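PDB 4FB5: probable oxidoreductase protein from Rhizobium etli, which probably works as a nucleotide-dependent oxidoreductase of the GFO/IDH/MocA family, with an NAD-binding Rossmann domain joined to a C-terminal sheet domain. Local coordinates for residues Lys38-Ala41 and Leu42-Ala46; Asn45-Lys48 and Thr49-Asp53; Ala325-Pro328 and Tyr329-Phe332; Leu353-Ile357 and Thr358-Ser362. All blocks are in the same frame, centred on the assembly; numbering follows the deposited sequence.

Contact 1: Lys38-Ala41 and Leu42-Ala46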
# COMPACT_ATOMS: atom_id res chain seq x y z
N LYS A 38 -17.86 -20.45 19.37
CA LYS A 38 -18.70 -19.98 18.27
C LYS A 38 -18.10 -20.32 16.91
O LYS A 38 -18.79 -20.74 16.01
CB LYS A 38 -18.90 -18.47 18.36
CG LYS A 38 -19.92 -17.97 17.37
CD LYS A 38 -20.51 -16.66 17.81
CE LYS A 38 -21.13 -16.00 16.61
NZ LYS A 38 -21.83 -14.80 17.05
N CYS A 39 -16.81 -20.15 16.80
CA CYS A 39 -16.12 -20.39 15.58
C CYS A 39 -16.02 -21.89 15.22
O CYS A 39 -16.31 -22.27 14.08
CB CYS A 39 -14.76 -19.72 15.67
SG CYS A 39 -13.94 -19.57 14.09
N HIS A 40 -15.65 -22.76 16.16
CA HIS A 40 -15.83 -24.20 15.88
C HIS A 40 -17.27 -24.42 15.45
O HIS A 40 -17.52 -25.01 14.42
CB HIS A 40 -15.61 -25.08 17.12
CG HIS A 40 -14.18 -25.29 17.49
ND1 HIS A 40 -13.66 -26.53 17.77
CD2 HIS A 40 -13.15 -24.41 17.64
CE1 HIS A 40 -12.37 -26.42 18.06
NE2 HIS A 40 -12.04 -25.14 18.00
N ALA A 41 -18.23 -23.91 16.20
CA ALA A 41 -19.61 -24.26 15.88
C ALA A 41 -19.98 -23.88 14.44
O ALA A 41 -20.64 -24.63 13.74
CB ALA A 41 -20.58 -23.65 16.91
N LEU A 42 -19.52 -22.72 14.00
CA LEU A 42 -19.81 -22.25 12.69
C LEU A 42 -19.10 -23.13 11.68
O LEU A 42 -19.60 -23.38 10.57
CB LEU A 42 -19.32 -20.83 12.55
CG LEU A 42 -20.21 -19.72 13.10
CD1 LEU A 42 -19.48 -18.39 12.92
CD2 LEU A 42 -21.55 -19.70 12.43
N ALA A 43 -17.92 -23.58 12.06
CA ALA A 43 -17.16 -24.43 11.19
C ALA A 43 -17.89 -25.77 10.98
O ALA A 43 -18.18 -26.16 9.82
CB ALA A 43 -15.72 -24.64 11.73
N TRP A 44 -18.22 -26.44 12.09
CA TRP A 44 -18.91 -27.75 12.02
C TRP A 44 -20.22 -27.61 11.22
O TRP A 44 -20.56 -28.48 10.39
CB TRP A 44 -19.17 -28.36 13.41
CG TRP A 44 -17.98 -28.92 14.14
CD1 TRP A 44 -17.44 -28.49 15.34
CD2 TRP A 44 -17.16 -30.02 13.72
NE1 TRP A 44 -16.35 -29.26 15.69
CE2 TRP A 44 -16.17 -30.22 14.71
CE3 TRP A 44 -17.18 -30.87 12.60
CZ2 TRP A 44 -15.22 -31.23 14.61
CZ3 TRP A 44 -16.23 -31.88 12.51
CH2 TRP A 44 -15.27 -32.05 13.50
N ASN A 45 -20.91 -26.50 11.43
CA ASN A 45 -22.17 -26.27 10.73
C ASN A 45 -21.99 -25.99 9.24
O ASN A 45 -22.99 -25.90 8.54
CB ASN A 45 -22.94 -25.15 11.42
CG ASN A 45 -24.30 -24.89 10.81
OD1 ASN A 45 -25.16 -25.78 10.76
ND2 ASN A 45 -24.52 -23.64 10.37
N ALA A 46 -20.76 -25.87 8.74
CA ALA A 46 -20.61 -25.41 7.35
C ALA A 46 -19.72 -26.22 6.46
O ALA A 46 -19.84 -26.12 5.25
CB ALA A 46 -20.17 -23.96 7.33

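Contact 2: Asn45-Lys48 and Thr49-Asp53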
# COMPACT_ATOMS: atom_id res chain seq x y z
N ASN A 45 -20.91 -26.50 11.43
CA ASN A 45 -22.17 -26.27 10.73
C ASN A 45 -21.99 -25.99 9.24
O ASN A 45 -22.99 -25.90 8.54
CB ASN A 45 -22.94 -25.15 11.42
CG ASN A 45 -24.30 -24.89 10.81
OD1 ASN A 45 -25.16 -25.78 10.76
ND2 ASN A 45 -24.52 -23.64 10.37
N ALA A 46 -20.76 -25.87 8.74
CA ALA A 46 -20.61 -25.41 7.35
C ALA A 46 -19.72 -26.22 6.46
O ALA A 46 -19.84 -26.12 5.25
CB ALA A 46 -20.17 -23.96 7.33
N VAL A 47 -18.80 -26.97 7.04
CA VAL A 47 -17.88 -27.77 6.24
C VAL A 47 -18.56 -28.40 5.06
O VAL A 47 -18.04 -28.30 3.92
CB VAL A 47 -17.29 -28.97 6.97
CG1 VAL A 47 -15.80 -28.87 7.01
CG2 VAL A 47 -17.94 -29.21 8.34
N LYS A 48 -19.68 -29.07 5.31
CA LYS A 48 -20.26 -29.87 4.26
C LYS A 48 -20.78 -29.04 3.15
O LYS A 48 -20.43 -29.31 2.01
CB LYS A 48 -21.32 -30.86 4.74
CG LYS A 48 -21.58 -32.00 3.74
CD LYS A 48 -22.94 -32.63 4.04
CE LYS A 48 -23.11 -34.02 3.41
NZ LYS A 48 -23.58 -33.89 1.99
N THR A 49 -21.60 -28.03 3.44
CA THR A 49 -22.06 -27.13 2.36
C THR A 49 -20.94 -26.48 1.53
O THR A 49 -21.02 -26.42 0.31
CB THR A 49 -22.97 -26.04 2.84
OG1 THR A 49 -24.00 -26.59 3.68
CG2 THR A 49 -23.61 -25.38 1.63
N VAL A 50 -19.88 -26.01 2.19
CA VAL A 50 -18.71 -25.49 1.50
C VAL A 50 -17.97 -26.57 0.69
O VAL A 50 -17.76 -26.40 -0.52
CB VAL A 50 -17.70 -24.89 2.50
CG1 VAL A 50 -16.47 -24.36 1.75
CG2 VAL A 50 -18.36 -23.81 3.27
N PHE A 51 -17.56 -27.64 1.36
CA PHE A 51 -16.68 -28.61 0.76
C PHE A 51 -17.39 -29.68 -0.06
O PHE A 51 -16.89 -30.04 -1.13
CB PHE A 51 -15.77 -29.24 1.82
CG PHE A 51 -14.52 -28.47 2.09
CD1 PHE A 51 -13.42 -28.58 1.25
CD2 PHE A 51 -14.44 -27.59 3.16
CE1 PHE A 51 -12.25 -27.84 1.50
CE2 PHE A 51 -13.28 -26.86 3.40
CZ PHE A 51 -12.19 -26.99 2.57
N GLY A 52 -18.51 -30.22 0.43
CA GLY A 52 -19.35 -31.13 -0.37
C GLY A 52 -18.99 -32.63 -0.36
O GLY A 52 -19.83 -33.48 -0.66
N ASP A 53 -17.75 -32.95 -0.01
CA ASP A 53 -17.23 -34.31 -0.11
C ASP A 53 -17.23 -35.02 1.23
O ASP A 53 -16.48 -35.98 1.43
CB ASP A 53 -15.81 -34.30 -0.68
CG ASP A 53 -14.90 -33.24 -0.02
OD1 ASP A 53 -13.70 -33.52 0.26
OD2 ASP A 53 -15.39 -32.12 0.23

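Contact 3: Ala325-Pro328 and Tyr329-Phe332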
# COMPACT_ATOMS: atom_id res chain seq x y z
N ALA A 325 -7.67 -20.98 -8.32
CA ALA A 325 -6.48 -21.82 -8.44
C ALA A 325 -5.72 -22.13 -7.12
O ALA A 325 -5.03 -23.16 -7.02
CB ALA A 325 -5.55 -21.21 -9.44
N HIS A 326 -5.83 -21.24 -6.13
CA HIS A 326 -5.17 -21.44 -4.83
C HIS A 326 -6.13 -22.23 -3.95
O HIS A 326 -6.93 -21.69 -3.16
CB HIS A 326 -4.79 -20.12 -4.19
CG HIS A 326 -4.07 -19.19 -5.11
ND1 HIS A 326 -4.58 -17.96 -5.46
CD2 HIS A 326 -2.92 -19.33 -5.81
CE1 HIS A 326 -3.76 -17.37 -6.31
NE2 HIS A 326 -2.75 -18.18 -6.55
N ARG A 327 -6.08 -23.53 -4.15
CA ARG A 327 -7.07 -24.39 -3.56
C ARG A 327 -6.88 -24.37 -2.06
O ARG A 327 -5.74 -24.34 -1.60
CB ARG A 327 -7.01 -25.79 -4.18
CG ARG A 327 -7.69 -25.85 -5.59
CD ARG A 327 -7.05 -26.88 -6.56
NE ARG A 327 -7.62 -28.23 -6.49
CZ ARG A 327 -7.53 -29.07 -5.44
NH1 ARG A 327 -6.91 -28.70 -4.31
NH2 ARG A 327 -8.08 -30.29 -5.50
N PRO A 328 -7.99 -24.36 -1.29
CA PRO A 328 -9.35 -24.55 -1.77
C PRO A 328 -10.15 -23.27 -1.77
O PRO A 328 -11.31 -23.27 -1.36
CB PRO A 328 -9.94 -25.43 -0.67
CG PRO A 328 -9.31 -24.89 0.58
CD PRO A 328 -8.01 -24.17 0.16
N TYR A 329 -9.55 -22.17 -2.19
CA TYR A 329 -10.31 -20.96 -2.29
C TYR A 329 -11.50 -21.30 -3.16
O TYR A 329 -12.59 -20.78 -2.96
CB TYR A 329 -9.45 -19.87 -2.92
CG TYR A 329 -10.12 -18.55 -3.22
CD1 TYR A 329 -11.07 -18.42 -4.25
CD2 TYR A 329 -9.78 -17.41 -2.52
CE1 TYR A 329 -11.68 -17.20 -4.54
CE2 TYR A 329 -10.37 -16.16 -2.81
CZ TYR A 329 -11.30 -16.06 -3.82
OH TYR A 329 -11.87 -14.83 -4.06
N ASP A 330 -11.30 -22.17 -4.13
CA ASP A 330 -12.35 -22.48 -5.10
C ASP A 330 -13.61 -23.02 -4.42
O ASP A 330 -14.73 -22.73 -4.83
CB ASP A 330 -11.86 -23.47 -6.17
CG ASP A 330 -11.53 -24.82 -5.59
OD1 ASP A 330 -10.92 -24.91 -4.52
OD2 ASP A 330 -11.88 -25.82 -6.22
N ARG A 331 -13.46 -23.77 -3.35
CA ARG A 331 -14.67 -24.19 -2.72
C ARG A 331 -15.48 -23.02 -2.07
O ARG A 331 -16.68 -23.16 -1.83
CB ARG A 331 -14.41 -25.37 -1.78
CG ARG A 331 -13.54 -26.50 -2.38
CD ARG A 331 -14.22 -27.36 -3.45
NE ARG A 331 -15.45 -27.97 -2.95
CZ ARG A 331 -16.64 -27.84 -3.53
NH1 ARG A 331 -16.76 -27.14 -4.66
NH2 ARG A 331 -17.71 -28.40 -3.00
N PHE A 332 -14.87 -21.87 -1.83
CA PHE A 332 -15.62 -20.75 -1.23
C PHE A 332 -16.21 -19.77 -2.22
O PHE A 332 -17.31 -19.27 -2.02
CB PHE A 332 -14.81 -19.99 -0.18
CG PHE A 332 -14.43 -20.82 1.00
CD1 PHE A 332 -13.37 -21.72 0.91
CD2 PHE A 332 -15.15 -20.73 2.17
CE1 PHE A 332 -13.02 -22.53 2.01
CE2 PHE A 332 -14.82 -21.53 3.27
CZ PHE A 332 -13.75 -22.43 3.19

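Contact 4: Leu353-Ile357 and Thr358-Ser362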
# COMPACT_ATOMS: atom_id res chain seq x y z
N LEU A 353 -9.49 -31.80 9.52
CA LEU A 353 -9.58 -32.65 10.69
C LEU A 353 -10.33 -33.91 10.31
O LEU A 353 -10.00 -35.01 10.78
CB LEU A 353 -10.31 -31.94 11.83
CG LEU A 353 -10.65 -32.86 13.00
CD1 LEU A 353 -9.44 -33.63 13.38
CD2 LEU A 353 -11.18 -32.13 14.23
N ILE A 354 -11.35 -33.73 9.48
CA ILE A 354 -12.12 -34.84 9.01
C ILE A 354 -11.28 -35.72 8.10
O ILE A 354 -11.40 -36.95 8.15
CB ILE A 354 -13.38 -34.36 8.34
CG1 ILE A 354 -14.28 -33.75 9.42
CG2 ILE A 354 -14.06 -35.53 7.63
CD1 ILE A 354 -15.10 -32.63 8.98
N ARG A 355 -10.42 -35.11 7.29
CA ARG A 355 -9.52 -35.89 6.48
C ARG A 355 -8.75 -36.81 7.39
O ARG A 355 -8.74 -38.01 7.17
CB ARG A 355 -8.58 -35.05 5.64
CG ARG A 355 -8.91 -35.07 4.15
CD ARG A 355 -8.01 -34.13 3.33
NE ARG A 355 -8.69 -32.87 3.02
CZ ARG A 355 -9.61 -32.72 2.06
NH1 ARG A 355 -9.97 -33.76 1.32
NH2 ARG A 355 -10.19 -31.54 1.85
N ALA A 356 -8.11 -36.24 8.41
CA ALA A 356 -7.33 -37.03 9.35
C ALA A 356 -8.13 -38.22 9.87
O ALA A 356 -7.71 -39.37 9.72
CB ALA A 356 -6.86 -36.16 10.51
N ILE A 357 -9.28 -37.94 10.48
CA ILE A 357 -10.14 -38.98 11.02
C ILE A 357 -10.13 -40.22 10.12
O ILE A 357 -10.29 -41.34 10.60
CB ILE A 357 -11.59 -38.49 11.18
CG1 ILE A 357 -11.79 -37.86 12.55
CG2 ILE A 357 -12.57 -39.64 10.97
CD1 ILE A 357 -12.48 -36.51 12.51
N THR A 358 -9.93 -40.00 8.83
CA THR A 358 -9.90 -41.10 7.86
C THR A 358 -8.55 -41.15 7.14
O THR A 358 -8.33 -42.00 6.28
CB THR A 358 -11.02 -40.97 6.82
OG1 THR A 358 -10.71 -39.92 5.90
CG2 THR A 358 -12.35 -40.66 7.50
N GLY A 359 -7.66 -40.23 7.50
CA GLY A 359 -6.34 -40.17 6.90
C GLY A 359 -6.02 -41.40 6.07
O GLY A 359 -5.84 -42.50 6.61
N GLU A 360 -5.96 -41.23 4.76
CA GLU A 360 -6.19 -39.92 4.15
C GLU A 360 -5.15 -38.91 4.61
O GLU A 360 -5.00 -38.66 5.81
CB GLU A 360 -7.59 -39.42 4.47
CG GLU A 360 -8.70 -40.17 3.75
CD GLU A 360 -9.58 -39.26 2.92
OE1 GLU A 360 -9.43 -38.02 3.03
OE2 GLU A 360 -10.42 -39.77 2.14
N PRO A 361 -4.43 -38.32 3.66
CA PRO A 361 -3.40 -37.33 3.97
C PRO A 361 -4.11 -36.04 4.29
O PRO A 361 -5.05 -35.65 3.57
CB PRO A 361 -2.62 -37.19 2.65
CG PRO A 361 -3.09 -38.37 1.76
CD PRO A 361 -4.50 -38.63 2.21
N SER A 362 -3.69 -35.40 5.38
CA SER A 362 -4.22 -34.09 5.76
C SER A 362 -3.11 -33.08 6.08
O SER A 362 -1.92 -33.46 6.21
CB SER A 362 -5.12 -34.24 6.98
OG SER A 362 -4.33 -34.48 8.13

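Contact 1: Lys38-Ala41 and Leu42-Ala46
The carbonyl oxygen of H40 accepts the backbone N-H of W44 at 2.8 Å from O to N, in a nearly straight bond (168°). The indole of W44 stays beside the same oxygen, its CD1 lying 3.6 Å from H40 O. CG is anti to the carbonyl carbon of W44 (chi1 -74°), which brings CD1 back beside the preceding turn, where it also comes within 4.3 Å of H40 CB. Three more i to i+4 bonds continue the ladder, from L42 N to K38 O, A43 N to C39 O and N45 N to A41 O (3.0 Å). This is the last part of helix 35-44, which follows strand 27-31 through a probable GxGxxG turn, as in Rossmann folds that bind NAD. Side-chain carbons lie against the bonded carbonyls: L42 CG is 3.4 Å from K38 O and N45 CB 3.3 Å from A41 O. The polar tips of H40 and W44 leave the helix on a common side: H40 ND1 and W44 NE1 both bond to S99 OG, while H40 NE2 reaches E124 OE1, and both rings meet W122. K38 extends the other way, its NZ hydrogen-bonded to the backbone oxygens of R331 and V50 of the second subunit.

Contact 2: Asn45-Lys48 and Thr49-Asp53
V50 N donates to A46 O at 3.1 Å and 176°, practically straight, and F51 N donates to V47 O at 2.7 Å. The last of these backbone hydrogen bonds, from G52 N to K48 O, is more bent, at 130°. Together they span the short helix 47-51, which A46 precedes as N-cap residue and which breaks off at G52, where phi turns positive (86°); a CB there would press against the carbonyl oxygen of F51. The helix follows helix 35-44 almost at once within the Rossmann-fold region. Two apolar pairs run along its sides: V50 CG2, anti to its own carbonyl carbon, approaches A46 CB to 4.4 Å, and V47 CG1 meets F51 CD2 at 4.3 Å. The F51 side chain also packs on I348 and R351 of helix 344-358 and on P328. Side-chain carbons meet the bonded carbonyls as well. V50 CG2 lies 3.4 Å from A46 O, and V47 O lies in the plane of the phenyl ring of F51, at its edge, with F51 CB 3.2 Å from V47 O. Charged and intersubunit bonds form a third group: D53 OD1 makes a salt bridge with R351 NH2, whereas K48 NZ and T49 OG1 make weak hydrogen bonds to the backbone oxygens of G75 and E76, respectively, of the second subunit.

Contact 3: Ala325-Pro328 and Tyr329-Phe332
H326 O accepts the N-H of Y329 at 2.8 Å from O to N, closing the turn that leads from the loop after strand 316-321 into the short, weakly bonded helix 329-332. H326 is the centre of an inverse gamma turn, and the peptide before P328 is cis. The tight side gathers round P328 and F332. P328 O lies in the plane of the F332 ring, at its edge, and R331 N bonds to P328 O at 3.0 Å, approaching from above the carbonyl plane. The side chains of P328 and F332 reach beyond the turn to I348 of helix 344-358, F332 also to V50. Y329 CB lies 3.1 Å from H326 O; with CG anti to the backbone N (chi1 175°), the ring runs off to where its OH bonds to A335 O and H338 N. The outer side is looser. There R331 NH2 goes on to F51 O, and R327 crosses D330 obliquely, with the guanidinium and carboxylate planes 23° apart, but their charged atoms stay apart, R327 NE being 4.9 Å from D330 OD2. Contact is through the aliphatic stem instead, R327 CG lying 3.5 Å from D330 OD1.

Contact 4: Leu353-Ile357 and Thr358-Ser362
R355 O receives the hydroxyl of T358 at 3.0 Å from OG1, the donor tilted 21° from the carbonyl plane. The T358 oxygen is placed there by chi1 of 74°, which sets it between its own backbone N and carbonyl carbon and turns CG2 toward I357, where it meets I357 CG2 at 3.6 Å. A second bond, from T358 N to the same R355 O, is less sure. The stem of the R355 side chain is held among the following residues: CG lies 3.2 Å from E360 OE1, CD lies 3.3 Å from P361 O, and CB touches S362 CB at 3.8 Å. R355 and E360 cross at about a right angle with the guanidinium and carboxylate planes 15° apart, yet R355 NH1 and E360 OE1 are 4.6 Å apart, so any attraction between the charges is probably weak. All this is the C-terminal end of helix 344-358, where the chain leaves the helix and folds back past its last turn. S362 OG comes within 3.9 Å of A356 CB on this return. Beyond, R355 NE forms a salt bridge with E352 OE1, and NH1 has a long, weak ion pair with D53. Cutting R355 back to alanine removes the stem beyond CB, which would probably leave E352 without its salt-bridge mate and E360 and P361 without the methylenes beside them. On the buried flank of the helix, I354 and L353 pack on W44, and L353 also on W122.

Contact 1 is the most buried of the four and contact 4 the most exposed; contacts 2 and 3 lie between. Contacts 1 and 2 share N45 and A46 and lie on consecutive helices, 35-44 and 47-51, both facing the second subunit, as contact 3 does, whereas no other chain touches contact 4. Helix 344-358 ties the set together: contacts 1 and 2 both reach I354, which belongs to contact 4. Contacts 2 and 3 meet each other directly. Regular helical bonds dominate contacts 1 and 2, while contacts 3 and 4 are turns at a helix start and a helix end, where arginine stems lie beside acidic side chains.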